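Local atomic coordinates of CSOR (Streptomyces lividans, PDB entry 4ADZ), a protein that probably acts as a copper-sensing transcriptional repressor of the CsoR family, releasing its operator DNA when copper is bound. Residues I79-L82 with T83-A87. Numbering follows the deposited sequence.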
loop_
_atom_site.group_PDB
_atom_site.type_symbol
_atom_site.label_atom_id
_atom_site.label_comp_id
_atom_site.label_asym_id
_atom_site.label_seq_id
_atom_site.Cartn_x
_atom_site.Cartn_y
_atom_site.Cartn_z
ATOM N N ILE A 79 13.076 10.738 -10.601
ATOM C CA ILE A 79 12.375 9.508 -10.909
ATOM C C ILE A 79 13.230 8.244 -10.664
ATOM O O ILE A 79 12.731 7.272 -10.193
ATOM C CB ILE A 79 11.760 9.505 -12.339
ATOM C CG1 ILE A 79 10.830 10.720 -12.491
ATOM C CG2 ILE A 79 11.064 8.179 -12.656
ATOM C CD1 ILE A 79 9.558 10.707 -11.643
ATOM N N ASP A 80 14.524 8.292 -10.995
ATOM C CA ASP A 80 15.434 7.205 -10.789
ATOM C C ASP A 80 15.532 6.983 -9.261
ATOM O O ASP A 80 15.562 5.832 -8.823
ATOM C CB ASP A 80 16.784 7.562 -11.409
ATOM C CG ASP A 80 17.712 6.423 -11.538
ATOM O OD1 ASP A 80 17.274 5.288 -11.796
ATOM O OD2 ASP A 80 18.959 6.646 -11.446
ATOM N N ILE A 81 15.526 8.068 -8.487
ATOM C CA ILE A 81 15.532 7.908 -7.026
ATOM C C ILE A 81 14.253 7.232 -6.535
ATOM O O ILE A 81 14.300 6.320 -5.667
ATOM C CB ILE A 81 15.781 9.243 -6.296
ATOM C CG1 ILE A 81 17.156 9.827 -6.700
ATOM C CG2 ILE A 81 15.749 9.021 -4.773
ATOM C CD1 ILE A 81 17.476 11.238 -6.163
ATOM N N LEU A 82 13.107 7.688 -7.030
ATOM C CA LEU A 82 11.824 7.051 -6.700
ATOM C C LEU A 82 11.796 5.592 -7.018
ATOM O O LEU A 82 11.353 4.770 -6.201
ATOM C CB LEU A 82 10.653 7.768 -7.347
ATOM C CG LEU A 82 10.396 9.198 -6.928
ATOM C CD1 LEU A 82 9.190 9.819 -7.695
ATOM C CD2 LEU A 82 10.163 9.296 -5.442
ATOM N N THR A 83 12.349 5.181 -8.154
ATOM C CA THR A 83 12.430 3.782 -8.461
ATOM C C THR A 83 13.183 2.961 -7.382
ATOM O O THR A 83 12.763 1.851 -6.995
ATOM C CB THR A 83 13.065 3.571 -9.861
ATOM O OG1 THR A 83 12.224 4.209 -10.805
ATOM C CG2 THR A 83 13.218 2.063 -10.229
ATOM N N GLN A 84 14.310 3.498 -6.918
ATOM C CA GLN A 84 15.116 2.860 -5.879
ATOM C C GLN A 84 14.375 2.917 -4.514
ATOM O O GLN A 84 14.495 1.960 -3.745
ATOM C CB GLN A 84 16.439 3.590 -5.759
ATOM C CG GLN A 84 17.343 3.134 -4.643
ATOM C CD GLN A 84 18.100 1.867 -4.895
ATOM O OE1 GLN A 84 17.885 1.122 -5.915
ATOM N NE2 GLN A 84 19.084 1.614 -3.960
ATOM N N VAL A 85 13.637 3.992 -4.243
ATOM C CA VAL A 85 12.814 4.057 -3.000
ATOM C C VAL A 85 11.820 2.881 -3.026
ATOM O O VAL A 85 11.610 2.152 -2.002
ATOM C CB VAL A 85 12.112 5.381 -2.747
ATOM C CG1 VAL A 85 11.064 5.338 -1.549
ATOM C CG2 VAL A 85 13.131 6.540 -2.555
ATOM N N SER A 86 11.165 2.658 -4.167
ATOM C CA SER A 86 10.132 1.650 -4.271
ATOM C C SER A 86 10.766 0.277 -4.123
ATOM O O SER A 86 10.223 -0.606 -3.429
ATOM C CB SER A 86 9.375 1.814 -5.631
ATOM O OG SER A 86 8.578 2.990 -5.581
ATOM N N ALA A 87 11.952 0.073 -4.683
ATOM C CA ALA A 87 12.639 -1.161 -4.486
ATOM C C ALA A 87 12.951 -1.418 -2.998
ATOM O O ALA A 87 12.853 -2.578 -2.564
ATOM C CB ALA A 87 13.906 -1.269 -5.323
#
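The flat carboxamide of Gln-84 is carried off the helix, although the root of its side chain touches the preceding turn, with Gln-84 CB 3.5 Å from Ile-81 O. CG runs anti to the backbone N and the chain bends at chi2 (78°), taking the amide away from this turn to donate from NE2 to Gln-64 O on helix 48-73, where Leu-68 touches the Gln-84 side chain. The backbone here is regular alpha helix, near the start of helix 78-114, the long central helix of the three-helix CsoR fold: Ile-79 O bonds Thr-83 N, Asp-80 O Gln-84 N, Ile-81 O Val-85 N and Leu-82 O Ser-86 N, all i to i+4. They are not equally close: Val-85 N sits 2.8 Å from Ile-81 O, whereas Gln-84 N stands 3.3 Å from Asp-80 O.

In Thr-83 and Val-85, by contrast, the branch beside the backbone N lies close to the carbonyl that this N-H bonds. With OG1 in that place (chi1 -61°), the hydroxyl of Thr-83 is brought to 3.2 Å from Ile-79 O, although its proton may instead go to another acceptor. Val-85 CG2 reaches to 3.3 Å from Ile-81 O and meets Ile-81 CG2 at 4.2 Å, an apolar contact along one side of the helix.

Ile-81 also rests on Leu-68 and Met-71 of helix 48-73, joining the two long helices of the subunit. Across the subunit interface, Leu-82 packs on Ala-96 and Val-85 on Phe-95 of the second subunit, consistent with the helical bundle of CsoR dimers. On the last carbonyl of the set, Leu-82 O, Ser-86 N closes to 2.9 Å while Ser-86 CB stands 3.6 Å away.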